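Long-range contacts in CalS11 (Micromonospora echinospora, PDB 3TOS), which probably transfers a methyl group from S-adenosyl-L-methionine to a hydroxyl oxygen during calicheamicin biosynthesis, and is seen here with the spent cofactor S-adenosyl-L-homocysteine bound: residues E19-T23 against L48-Q52; L57-L62 against L244-P250; Q65-V69 against T208-I212; R102-F106 against T170-Y174; D237-L241 against Y252-D257. The contacts are given in a common frame with arbitrary orientation. Where two conformers were deposited one is given. Residues are numbered along the deposited sequence.

Contact 1: residues E19-T23 against L48-Q52; sequences ETETT and LRRHQ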
# COMPACT_ATOMS: atom_id res chain seq x y z
N GLU B 19 -20.89 -32.46 18.41
CA GLU B 19 -21.64 -31.63 17.41
C GLU B 19 -23.09 -32.09 17.37
O GLU B 19 -24.04 -31.30 17.29
CB GLU B 19 -20.94 -31.76 16.06
CG GLU B 19 -21.77 -31.31 14.82
CD GLU B 19 -21.97 -29.80 14.66
OE1 GLU B 19 -21.36 -29.02 15.44
OE2 GLU B 19 -22.72 -29.41 13.72
N THR B 20 -23.29 -33.40 17.45
CA THR B 20 -24.63 -33.95 17.45
C THR B 20 -25.38 -33.45 18.69
O THR B 20 -26.55 -33.06 18.62
CB THR B 20 -24.56 -35.49 17.45
OG1 THR B 20 -24.05 -35.95 16.18
CG2 THR B 20 -25.97 -36.10 17.62
N GLU B 21 -24.71 -33.48 19.85
CA GLU B 21 -25.32 -32.99 21.12
C GLU B 21 -25.69 -31.54 21.08
O GLU B 21 -26.83 -31.16 21.46
CB GLU B 21 -24.32 -33.22 22.26
CG GLU B 21 -24.82 -32.88 23.67
CD GLU B 21 -26.03 -33.79 24.13
OE1 GLU B 21 -26.27 -34.91 23.57
OE2 GLU B 21 -26.74 -33.39 25.08
N THR B 22 -24.80 -30.71 20.52
CA THR B 22 -25.12 -29.28 20.39
C THR B 22 -26.39 -29.09 19.53
O THR B 22 -27.29 -28.36 19.90
CB THR B 22 -23.95 -28.48 19.79
OG1 THR B 22 -22.92 -28.36 20.76
CG2 THR B 22 -24.39 -27.06 19.36
N THR B 23 -26.42 -29.77 18.38
CA THR B 23 -27.50 -29.65 17.44
C THR B 23 -28.82 -30.07 18.08
O THR B 23 -29.83 -29.36 18.00
CB THR B 23 -27.23 -30.49 16.21
OG1 THR B 23 -25.97 -30.11 15.64
CG2 THR B 23 -28.29 -30.24 15.14
N LEU B 48 -28.09 -20.71 16.47
CA LEU B 48 -27.26 -20.77 15.26
C LEU B 48 -25.83 -21.16 15.69
O LEU B 48 -25.06 -20.30 16.14
CB LEU B 48 -27.30 -19.39 14.53
CG LEU B 48 -26.46 -19.31 13.21
CD1 LEU B 48 -27.11 -20.09 12.13
CD2 LEU B 48 -26.32 -17.79 12.84
N ARG B 49 -25.49 -22.45 15.57
CA ARG B 49 -24.23 -22.96 16.12
C ARG B 49 -23.08 -22.64 15.16
O ARG B 49 -23.32 -22.32 13.98
CB ARG B 49 -24.33 -24.49 16.32
CG ARG B 49 -24.46 -25.27 15.05
CD ARG B 49 -24.72 -26.72 15.38
NE ARG B 49 -24.75 -27.57 14.19
CZ ARG B 49 -25.78 -27.68 13.34
NH1 ARG B 49 -26.90 -26.94 13.49
NH2 ARG B 49 -25.64 -28.54 12.31
N ARG B 50 -21.87 -22.79 15.66
CA ARG B 50 -20.64 -22.46 14.93
C ARG B 50 -20.71 -22.96 13.50
O ARG B 50 -20.42 -22.21 12.58
CB ARG B 50 -19.44 -23.17 15.62
CG ARG B 50 -18.09 -22.86 14.92
CD ARG B 50 -16.97 -23.86 15.31
NE ARG B 50 -17.37 -25.27 15.15
CZ ARG B 50 -17.36 -25.92 13.99
NH1 ARG B 50 -16.96 -25.30 12.87
NH2 ARG B 50 -17.76 -27.20 13.96
N HIS B 51 -21.01 -24.25 13.29
CA HIS B 51 -20.93 -24.82 11.95
C HIS B 51 -21.85 -24.06 10.97
O HIS B 51 -21.48 -23.78 9.79
CB HIS B 51 -21.35 -26.31 11.96
CG HIS B 51 -21.34 -26.92 10.59
ND1 HIS B 51 -20.16 -27.23 9.94
CD2 HIS B 51 -22.35 -27.21 9.73
CE1 HIS B 51 -20.44 -27.74 8.76
NE2 HIS B 51 -21.76 -27.71 8.59
N GLN B 52 -23.07 -23.72 11.43
CA GLN B 52 -24.03 -22.98 10.58
C GLN B 52 -23.68 -21.50 10.47
O GLN B 52 -23.85 -20.89 9.41
CB GLN B 52 -25.50 -23.19 11.08
CG GLN B 52 -25.96 -24.68 10.97
CD GLN B 52 -26.02 -25.17 9.53
OE1 GLN B 52 -25.93 -24.39 8.58
NE2 GLN B 52 -26.12 -26.45 9.37
O HOH W 1 -21.19 -26.29 15.33
O HOH W 2 -18.89 -28.80 16.28

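Contact 2: residues L57-L62 against L244-P250; sequences LSMDAL and LPGRPAP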
# COMPACT_ATOMS: atom_id res chain seq x y z
N LEU B 57 -21.35 -16.81 7.26
CA LEU B 57 -20.29 -15.88 7.05
C LEU B 57 -19.64 -16.15 5.68
O LEU B 57 -19.16 -15.24 5.01
CB LEU B 57 -19.25 -15.98 8.17
CG LEU B 57 -19.75 -15.55 9.56
CD1 LEU B 57 -18.70 -15.92 10.59
CD2 LEU B 57 -20.05 -14.04 9.56
N SER B 58 -19.55 -17.45 5.27
CA SER B 58 -18.96 -17.76 3.95
C SER B 58 -19.85 -17.26 2.81
O SER B 58 -19.33 -16.68 1.84
CB SER B 58 -18.75 -19.27 3.78
OG SER B 58 -17.69 -19.66 4.65
N MSE B 59 -21.17 -17.41 2.93
CA MSE B 59 -22.07 -16.85 1.91
C MSE B 59 -21.94 -15.33 1.81
O MSE B 59 -21.97 -14.76 0.70
CB MSE B 59 -23.52 -17.25 2.15
CG MSE B 59 -23.80 -18.77 2.07
SE MSE B 59 -23.16 -19.65 0.45
CE MSE B 59 -21.51 -20.44 1.14
N ASP B 60 -21.81 -14.69 2.97
CA ASP B 60 -21.61 -13.25 3.01
C ASP B 60 -20.29 -12.86 2.33
O ASP B 60 -20.24 -11.85 1.61
CB ASP B 60 -21.63 -12.74 4.47
CG ASP B 60 -21.31 -11.29 4.57
OD1 ASP B 60 -22.17 -10.50 4.19
OD2 ASP B 60 -20.24 -10.92 5.08
N ALA B 61 -19.23 -13.65 2.54
CA ALA B 61 -17.93 -13.35 1.92
C ALA B 61 -18.04 -13.48 0.39
O ALA B 61 -17.50 -12.63 -0.34
CB ALA B 61 -16.85 -14.31 2.45
N LEU B 62 -18.72 -14.51 -0.10
CA LEU B 62 -18.88 -14.64 -1.57
C LEU B 62 -19.73 -13.50 -2.14
O LEU B 62 -19.35 -12.88 -3.16
CB LEU B 62 -19.55 -15.97 -1.95
CG LEU B 62 -18.73 -17.22 -1.56
CD1 LEU B 62 -19.59 -18.44 -1.93
CD2 LEU B 62 -17.36 -17.34 -2.33
N LEU B 244 -11.89 -19.83 1.86
CA LEU B 244 -11.84 -18.82 2.91
C LEU B 244 -11.06 -19.49 4.07
O LEU B 244 -11.46 -20.57 4.49
CB LEU B 244 -13.29 -18.49 3.37
CG LEU B 244 -14.14 -17.96 2.20
CD1 LEU B 244 -15.60 -17.84 2.58
CD2 LEU B 244 -13.60 -16.62 1.63
N PRO B 245 -9.92 -18.89 4.54
CA PRO B 245 -9.02 -19.61 5.46
C PRO B 245 -9.74 -20.20 6.66
O PRO B 245 -10.61 -19.51 7.25
CB PRO B 245 -8.04 -18.52 5.90
CG PRO B 245 -7.94 -17.59 4.71
CD PRO B 245 -9.31 -17.63 4.04
N GLY B 246 -9.41 -21.46 6.99
CA GLY B 246 -9.97 -22.15 8.15
C GLY B 246 -11.22 -22.93 7.84
O GLY B 246 -11.72 -23.62 8.74
N ARG B 247 -11.71 -22.83 6.60
CA ARG B 247 -12.99 -23.45 6.21
C ARG B 247 -12.76 -24.38 5.03
O ARG B 247 -12.25 -23.97 3.98
CB ARG B 247 -14.02 -22.32 5.83
CG ARG B 247 -14.12 -21.27 6.93
CD ARG B 247 -15.08 -20.21 6.57
NE ARG B 247 -14.94 -19.14 7.54
CZ ARG B 247 -15.47 -17.95 7.42
NH1 ARG B 247 -16.32 -17.68 6.42
NH2 ARG B 247 -15.14 -17.03 8.32
N PRO B 248 -13.10 -25.66 5.19
CA PRO B 248 -12.80 -26.62 4.10
C PRO B 248 -13.61 -26.38 2.83
O PRO B 248 -13.18 -26.82 1.74
CB PRO B 248 -13.22 -27.97 4.72
CG PRO B 248 -14.29 -27.59 5.71
CD PRO B 248 -13.80 -26.29 6.33
N ALA B 249 -14.73 -25.66 2.95
CA ALA B 249 -15.64 -25.35 1.81
C ALA B 249 -16.27 -24.02 2.19
O ALA B 249 -16.44 -23.74 3.39
CB ALA B 249 -16.72 -26.43 1.66
N PRO B 250 -16.67 -23.23 1.19
CA PRO B 250 -16.59 -23.54 -0.25
C PRO B 250 -15.20 -23.35 -0.84
O PRO B 250 -14.34 -22.65 -0.26
CB PRO B 250 -17.54 -22.52 -0.84
CG PRO B 250 -17.32 -21.30 0.01
CD PRO B 250 -17.26 -21.88 1.43
O HOH W 3 -16.29 -14.92 6.07
O HOH W 4 -18.06 -22.30 5.07

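Contact 3: residues Q65-V69 against T208-I212; sequences QVLDV and TKGSI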
# COMPACT_ATOMS: atom_id res chain seq x y z
N GLN B 65 -17.93 -10.25 -2.55
CA GLN B 65 -16.98 -10.23 -3.68
C GLN B 65 -17.61 -9.90 -5.02
O GLN B 65 -16.87 -9.54 -5.95
CB GLN B 65 -16.19 -11.55 -3.81
CG GLN B 65 -15.16 -11.61 -2.64
CD GLN B 65 -14.14 -12.74 -2.78
OE1 GLN B 65 -13.63 -13.00 -3.86
NE2 GLN B 65 -13.87 -13.42 -1.68
N VAL B 66 -18.95 -9.96 -5.13
CA VAL B 66 -19.61 -9.63 -6.41
C VAL B 66 -20.51 -8.38 -6.32
O VAL B 66 -21.32 -8.10 -7.23
CB VAL B 66 -20.44 -10.86 -6.95
CG1 VAL B 66 -19.54 -12.10 -7.14
CG2 VAL B 66 -21.67 -11.18 -6.04
N LEU B 67 -20.36 -7.58 -5.26
CA LEU B 67 -21.17 -6.37 -5.14
C LEU B 67 -20.82 -5.40 -6.29
O LEU B 67 -21.64 -4.54 -6.62
CB LEU B 67 -20.90 -5.70 -3.78
CG LEU B 67 -21.64 -6.49 -2.67
CD1 LEU B 67 -21.32 -5.79 -1.38
CD2 LEU B 67 -23.21 -6.62 -2.86
N ASP B 68 -19.64 -5.52 -6.90
CA ASP B 68 -19.31 -4.68 -8.06
C ASP B 68 -19.34 -5.48 -9.37
O ASP B 68 -18.70 -5.07 -10.33
CB ASP B 68 -17.93 -3.96 -7.88
CG ASP B 68 -16.76 -4.93 -7.81
OD1 ASP B 68 -16.99 -6.18 -7.71
OD2 ASP B 68 -15.61 -4.43 -7.81
N VAL B 69 -20.06 -6.61 -9.41
CA VAL B 69 -20.18 -7.39 -10.63
C VAL B 69 -21.69 -7.43 -11.02
O VAL B 69 -22.54 -7.67 -10.17
CB VAL B 69 -19.66 -8.81 -10.43
CG1 VAL B 69 -19.80 -9.65 -11.75
CG2 VAL B 69 -18.18 -8.79 -9.95
N THR B 208 -18.80 -13.17 -16.49
CA THR B 208 -17.82 -12.16 -16.87
C THR B 208 -16.52 -12.36 -16.09
O THR B 208 -16.48 -13.18 -15.17
CB THR B 208 -18.39 -10.70 -16.71
OG1 THR B 208 -17.48 -9.77 -17.31
CG2 THR B 208 -18.52 -10.31 -15.26
N LYS B 209 -15.44 -11.70 -16.49
CA LYS B 209 -14.24 -11.76 -15.65
C LYS B 209 -14.61 -11.13 -14.31
O LYS B 209 -15.09 -9.97 -14.28
CB LYS B 209 -13.05 -11.05 -16.24
CG LYS B 209 -12.62 -11.66 -17.50
CD LYS B 209 -11.28 -10.95 -17.91
CE LYS B 209 -10.85 -11.17 -19.29
NZ LYS B 209 -9.47 -10.66 -19.41
N GLY B 210 -14.37 -11.87 -13.21
CA GLY B 210 -14.77 -11.35 -11.91
C GLY B 210 -16.00 -12.08 -11.35
O GLY B 210 -16.25 -12.02 -10.14
N SER B 211 -16.79 -12.73 -12.22
CA SER B 211 -17.84 -13.62 -11.70
C SER B 211 -17.24 -14.67 -10.78
O SER B 211 -16.13 -15.15 -11.00
CB SER B 211 -18.61 -14.33 -12.82
OG SER B 211 -19.35 -13.37 -13.59
N ILE B 212 -17.96 -15.03 -9.74
CA ILE B 212 -17.43 -16.07 -8.86
C ILE B 212 -18.14 -17.39 -9.12
O ILE B 212 -19.39 -17.42 -9.21
CB ILE B 212 -17.65 -15.69 -7.33
CG1 ILE B 212 -16.92 -14.39 -7.04
CG2 ILE B 212 -17.27 -16.93 -6.39
CD1 ILE B 212 -15.43 -14.52 -7.07
O HOH W 5 -15.20 -10.69 -8.09

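Contact 4: residues R102-F106 against T170-Y174; sequences RIVGF and TVPRY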
# COMPACT_ATOMS: atom_id res chain seq x y z
N ARG B 102 -31.35 -10.82 -9.30
CA ARG B 102 -32.22 -11.97 -9.13
C ARG B 102 -31.48 -13.08 -8.40
O ARG B 102 -30.28 -13.32 -8.62
CB ARG B 102 -32.66 -12.48 -10.52
CG ARG B 102 -33.75 -13.60 -10.46
CD ARG B 102 -34.30 -13.89 -11.89
NE ARG B 102 -35.24 -12.86 -12.33
CZ ARG B 102 -35.70 -12.79 -13.58
NH1 ARG B 102 -35.23 -13.64 -14.50
NH2 ARG B 102 -36.61 -11.85 -13.92
N ILE B 103 -32.24 -13.82 -7.57
CA ILE B 103 -31.74 -15.05 -6.91
C ILE B 103 -32.49 -16.21 -7.50
O ILE B 103 -33.71 -16.22 -7.47
CB ILE B 103 -32.00 -15.03 -5.38
CG1 ILE B 103 -31.14 -13.93 -4.74
CG2 ILE B 103 -31.66 -16.42 -4.77
CD1 ILE B 103 -31.59 -13.55 -3.32
N VAL B 104 -31.78 -17.17 -8.09
CA VAL B 104 -32.44 -18.26 -8.84
C VAL B 104 -31.95 -19.56 -8.22
O VAL B 104 -30.73 -19.82 -8.19
CB VAL B 104 -32.12 -18.25 -10.37
CG1 VAL B 104 -33.01 -19.19 -11.07
CG2 VAL B 104 -32.28 -16.80 -10.91
N GLY B 105 -32.88 -20.34 -7.70
CA GLY B 105 -32.52 -21.62 -7.07
C GLY B 105 -33.06 -22.77 -7.88
O GLY B 105 -34.22 -22.82 -8.22
N PHE B 106 -32.19 -23.71 -8.24
CA PHE B 106 -32.58 -24.87 -9.05
C PHE B 106 -32.49 -26.14 -8.23
O PHE B 106 -31.46 -26.40 -7.58
CB PHE B 106 -31.64 -25.07 -10.28
CG PHE B 106 -31.60 -23.92 -11.24
CD1 PHE B 106 -30.79 -22.80 -11.00
CD2 PHE B 106 -32.32 -23.98 -12.45
CE1 PHE B 106 -30.74 -21.73 -11.95
CE2 PHE B 106 -32.28 -22.90 -13.36
CZ PHE B 106 -31.50 -21.79 -13.11
N THR B 170 -33.35 -27.86 -16.94
CA THR B 170 -33.94 -26.60 -16.51
C THR B 170 -32.93 -25.45 -16.58
O THR B 170 -33.34 -24.32 -16.72
CB THR B 170 -34.46 -26.68 -15.08
OG1 THR B 170 -33.37 -26.96 -14.21
CG2 THR B 170 -35.52 -27.77 -14.92
N VAL B 171 -31.61 -25.71 -16.45
CA VAL B 171 -30.63 -24.61 -16.52
C VAL B 171 -30.48 -24.09 -17.94
O VAL B 171 -30.62 -22.91 -18.18
CB VAL B 171 -29.26 -24.95 -15.81
CG1 VAL B 171 -28.20 -23.84 -16.12
CG2 VAL B 171 -29.51 -25.04 -14.29
N PRO B 172 -30.30 -25.00 -18.95
CA PRO B 172 -30.32 -24.51 -20.35
C PRO B 172 -31.63 -23.80 -20.72
O PRO B 172 -31.59 -22.79 -21.42
CB PRO B 172 -30.16 -25.82 -21.15
CG PRO B 172 -29.24 -26.65 -20.22
CD PRO B 172 -29.86 -26.40 -18.86
N ARG B 173 -32.77 -24.30 -20.23
CA ARG B 173 -34.06 -23.69 -20.53
C ARG B 173 -34.16 -22.29 -19.93
O ARG B 173 -34.59 -21.33 -20.61
CB ARG B 173 -35.20 -24.61 -20.03
CG ARG B 173 -36.62 -24.01 -20.21
CD ARG B 173 -37.73 -24.97 -19.66
NE ARG B 173 -37.61 -26.28 -20.30
CZ ARG B 173 -37.33 -27.45 -19.70
NH1 ARG B 173 -37.22 -28.53 -20.46
NH2 ARG B 173 -37.16 -27.57 -18.37
N TYR B 174 -33.78 -22.16 -18.65
CA TYR B 174 -33.80 -20.85 -17.97
C TYR B 174 -32.94 -19.86 -18.74
O TYR B 174 -33.32 -18.72 -19.00
CB TYR B 174 -33.30 -20.98 -16.50
CG TYR B 174 -33.31 -19.62 -15.82
CD1 TYR B 174 -34.40 -19.16 -15.17
CD2 TYR B 174 -32.22 -18.75 -16.00
CE1 TYR B 174 -34.38 -17.91 -14.57
CE2 TYR B 174 -32.19 -17.49 -15.49
CZ TYR B 174 -33.28 -17.06 -14.76
OH TYR B 174 -33.30 -15.78 -14.29

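Contact 5: residues D237-L241 against Y252-D257; sequences DHAPL and YLRWGD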
# COMPACT_ATOMS: atom_id res chain seq x y z
N ASP B 237 -6.52 -26.04 -12.90
CA ASP B 237 -5.65 -24.85 -12.91
C ASP B 237 -6.11 -23.85 -13.99
O ASP B 237 -5.35 -22.93 -14.40
CB ASP B 237 -4.17 -25.23 -13.09
CG ASP B 237 -3.88 -25.87 -14.45
OD1 ASP B 237 -4.84 -26.16 -15.23
OD2 ASP B 237 -2.68 -26.12 -14.76
N HIS B 238 -7.35 -24.01 -14.47
CA HIS B 238 -7.92 -23.02 -15.36
C HIS B 238 -7.98 -21.63 -14.71
O HIS B 238 -7.73 -20.58 -15.36
CB HIS B 238 -9.31 -23.44 -15.79
CG HIS B 238 -9.97 -22.45 -16.70
ND1 HIS B 238 -9.68 -22.40 -18.05
CD2 HIS B 238 -10.89 -21.49 -16.47
CE1 HIS B 238 -10.40 -21.44 -18.61
NE2 HIS B 238 -11.17 -20.90 -17.68
N ALA B 239 -8.36 -21.62 -13.43
CA ALA B 239 -8.42 -20.39 -12.62
C ALA B 239 -7.91 -20.76 -11.23
O ALA B 239 -7.73 -21.95 -10.93
CB ALA B 239 -9.86 -19.91 -12.52
N PRO B 240 -7.65 -19.75 -10.36
CA PRO B 240 -7.14 -20.09 -9.02
C PRO B 240 -8.28 -20.45 -8.10
O PRO B 240 -9.13 -19.61 -7.76
CB PRO B 240 -6.52 -18.78 -8.53
CG PRO B 240 -6.48 -17.84 -9.82
CD PRO B 240 -7.66 -18.30 -10.62
N LEU B 241 -8.30 -21.71 -7.67
CA LEU B 241 -9.30 -22.11 -6.66
C LEU B 241 -8.82 -21.70 -5.27
O LEU B 241 -7.63 -21.88 -4.93
CB LEU B 241 -9.46 -23.62 -6.72
CG LEU B 241 -10.33 -24.09 -7.89
CD1 LEU B 241 -10.00 -25.56 -8.19
CD2 LEU B 241 -11.80 -23.87 -7.64
N TYR B 252 -13.70 -21.65 -4.26
CA TYR B 252 -14.27 -20.72 -5.24
C TYR B 252 -13.18 -20.12 -6.09
O TYR B 252 -12.03 -20.02 -5.69
CB TYR B 252 -15.07 -19.59 -4.52
CG TYR B 252 -14.22 -18.61 -3.76
CD1 TYR B 252 -13.69 -18.92 -2.50
CD2 TYR B 252 -13.98 -17.34 -4.29
CE1 TYR B 252 -12.90 -18.02 -1.82
CE2 TYR B 252 -13.20 -16.43 -3.61
CZ TYR B 252 -12.65 -16.78 -2.38
OH TYR B 252 -11.89 -15.84 -1.73
N LEU B 253 -13.57 -19.77 -7.30
CA LEU B 253 -12.65 -19.11 -8.23
C LEU B 253 -13.28 -17.81 -8.77
O LEU B 253 -14.50 -17.67 -8.83
CB LEU B 253 -12.30 -20.07 -9.36
CG LEU B 253 -13.45 -20.51 -10.27
CD1 LEU B 253 -13.60 -19.50 -11.44
CD2 LEU B 253 -13.07 -21.89 -10.83
N ARG B 254 -12.43 -16.90 -9.21
CA ARG B 254 -12.85 -15.63 -9.80
C ARG B 254 -12.62 -15.84 -11.28
O ARG B 254 -11.45 -16.00 -11.72
CB ARG B 254 -12.01 -14.46 -9.28
CG ARG B 254 -12.47 -13.07 -9.72
CD ARG B 254 -11.97 -12.06 -8.69
NE ARG B 254 -12.16 -10.66 -9.04
CZ ARG B 254 -11.27 -9.93 -9.70
NH1 ARG B 254 -10.14 -10.47 -10.15
NH2 ARG B 254 -11.52 -8.65 -9.91
N TRP B 255 -13.70 -15.90 -12.04
CA TRP B 255 -13.59 -16.19 -13.48
C TRP B 255 -12.59 -15.24 -14.18
O TRP B 255 -12.66 -13.99 -14.00
CB TRP B 255 -14.98 -16.04 -14.13
CG TRP B 255 -15.04 -16.59 -15.51
CD1 TRP B 255 -15.13 -15.87 -16.71
CD2 TRP B 255 -14.99 -17.98 -15.88
NE1 TRP B 255 -15.13 -16.75 -17.74
CE2 TRP B 255 -15.06 -18.03 -17.28
CE3 TRP B 255 -14.87 -19.19 -15.15
CZ2 TRP B 255 -15.02 -19.25 -18.00
CZ3 TRP B 255 -14.88 -20.37 -15.85
CH2 TRP B 255 -14.95 -20.40 -17.26
N GLY B 256 -11.66 -15.84 -14.92
CA GLY B 256 -10.70 -15.12 -15.73
C GLY B 256 -9.39 -14.86 -15.00
O GLY B 256 -8.45 -14.33 -15.64
N ASP B 257 -9.30 -15.17 -13.71
CA ASP B 257 -8.08 -14.93 -12.98
C ASP B 257 -7.03 -16.03 -13.23
O ASP B 257 -7.27 -17.08 -13.86
CB ASP B 257 -8.34 -14.86 -11.46
CG ASP B 257 -8.67 -13.46 -10.96
OD1 ASP B 257 -8.85 -12.56 -11.78
OD2 ASP B 257 -8.76 -13.28 -9.72
OXT ASP B 257 -5.86 -15.82 -12.84
O HOH W 6 -8.62 -18.12 -15.81
O HOH W 7 -9.75 -16.96 -8.02

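Contact 1: residues E19-T23 against L48-Q52
Glu19 divides its carboxylate between an arginine and two waters, a worked example of one charge joining two helices. The salt bridge comes first: Arg49 NE donates to Glu19 OE2 at 2.8 Å, nearly in line, and a weak second bond runs from Arg49 NH2 to the same OE2 at 3.4 Å. Arg49 NH2 also reaches Asn42 of a neighbouring subunit. Water-mediated bonds use the other oxygen: Glu19 OE1 accepts from two waters, one of which accepts from His51 N, the other from Arg50 NH2, so a backbone amide in the first turn of helix 50-65 is tied indirectly to helix 17-31. In van der Waals contact, Thr22 CG2 lies 4.0 Å from Arg49 CB. Thr23 OG1 donates to Glu19 O (2.8 Å); it sits over one face of the guanidinium, but its 3.2 Å approach to Arg49 NE is no hydrogen bond. Arg49 is the N-cap residue, so the junction marks a helix start near the pocket of a bound glutamic acid, about 5 Å from the His51 side chain.

Contact 2: residues L57-L62 against L244-P250
Ser58 OG meets both Arg247 NH1 and a water in this contact, beside apolar neighbours. Leu244 opens the loop with its CD1 atom 3.7 Å from Ala61 CB and 3.5 Å from Ser58 OG. The chain then reverses in a type II beta turn from Leu244 to Arg247, in which Gly246 takes up the positive phi of the third position. Arg247 reaches back to the helix: its NH1 donates to Ser58 OG (3.0 Å) and to a water that in turn bonds weakly to Leu57 O. A second water connects Ala249 O with Ser58 OG, each 2.7 Å from the water oxygen, and the Ala249 side chain lies about 4 Å from the bound sodium ion, beside Asp216 and Glu217 of the metal site. Pro250, after a cis peptide bond, sets its ring against the helix, with CD 3.8 Å from Ser58 CB and CG 4.1 Å from Leu62 CD1. The loop joining strands 242-243 and 251-254 covers one side of this part of helix 50-65. Leu62 continues onto Ile212 and Ala214 of strand 211-215, Pro250 and Met59 both meet Tyr187 of strand 183-188, and Met59 also packs on helix 82-94.

Contact 3: residues Q65-V69 against T208-I212
This is a buried, mainly apolar contact of the Rossmann-like methyltransferase fold, placed where strands 72-76 and 211-215 begin: the loop leading from helix 50-65 to strand 72-76 meets the chain entering strand 211-215. It shows how two tight turns can be fitted together by branched side chains. A type I turn from Val66 to Val69 faces a type II turn from Thr208 to Ser211. Val66 CG1 rests 3.5 Å from Ile212 CG1, while Val69 CG1 lies 3.8 Å from Thr208 CG2 and Val69 CG2 lies 3.8 Å from Gly210 O. Gly210, at phi 107°, suits the second turn, since a beta carbon there would collide with the preceding carbonyl oxygen. Both valines also touch Ala184 of strand 183-188, and Thr208 OG1 bonds to backbone atoms of a neighbouring subunit. No direct hydrogen bond joins the two segments. A water lies between them, its oxygen 2.9 Å from Gln65 O and 2.7 Å from Gly210 O.

Contact 4: residues R102-F106 against T170-Y174
Two aromatic side chains, Phe106 and Tyr174, fill the space where a helix packs on the parallel part of a mixed sheet. Helix segment 170-174 runs roughly antiparallel to strand segment 103-106, with a closest approach of axes of 10.5 Å and an angle of 150°, in the layered Rossmann-like fold. Tyr174, with chi1 in the t well, extends from the helix onto the sheet, so that Val104 CG1 lies over its ring face, 4.0 Å from Tyr174 CE1. Phe106 takes the m rotamer and turns its ring edge to the Tyr174 face in an offset edge-to-face pair, centroids 5.8 Å apart and planes at 85°. Val171, in t, places CG2 over the Phe106 face, 3.6 Å from the centroid, a CH-pi contact. Arg102, bent at chi3 (m), brings NH1 to within 2.9 Å of Tyr174 OH, to which it donates; NH1 also bonds to Asn178. The chemistry therefore implies a core of ring and methyl groups whose phenol oxygen accepts a hydrogen bond from an arginine at the margin.

Contact 5: residues D237-L241 against Y252-D257
Two neighbouring segments of one chain need not pair by direct hydrogen bonds to stay together, as the approach to strand 242-243 illustrates. His238 comes first, its ring oblique to the six-membered ring of Trp255, with centroids 5.3 Å apart and planes at 42°; its carbonyl shares a water with Asp257 O of the C-terminal carboxylate. Trp255 NE1 is bonded to Asp237 of a neighbouring subunit. Ala239 follows, with CB 3.9 Å from Leu253 CD1 and CA 3.7 Å from Asp257 O. Pro240 has no amide hydrogen to offer. Pro240 CD lies 3.6 Å from Asp257 CB, and Pro240 O takes a CA-H...O contact from Leu253 CA (3.6 Å) and a proton from a water that accepts from Arg254 N. Leu241 CA makes a similar contact, 3.6 Å from Tyr252 O, and Leu241 CD2 packs 4.0 Å from Leu253 CD2. The type II turn from Arg254 to Asp257, reinforced by a salt bridge between Arg254 NH1 and Asp257 OD1 (2.9 Å), shapes the chain end. Strands 251-254 and 242-243 are the antiparallel C-terminal pair at one margin of the sheet, the terminal hairpin region familiar from class I methyltransferases.

How the contacts relate
The five contacts lie in and around one Rossmann-like sheet. Contacts 1 and 2 use the same helix 50-65, with centres about 17 Å apart, and both come near the ligands: the side chains of His51 in contact 1 and Ala249 in contact 2 lie about 7 Å and 4 Å from the sodium ion. Contacts 2, 3 and 5 touch one another: Leu62 CD2 packs 4.1 Å from Ile212 CG2 and 3.7 Å from Tyr252 CG, while Ser211 O and Trp255 N, 2.8 Å apart, probably hydrogen-bond. Contact 4 stands apart, about 9 Å from contact 3 at nearest atoms, with the side chain of Phe106 about 6 Å from S-adenosyl-L-homocysteine. Along the chain it is nested in the loops closed by contacts 2 and 3.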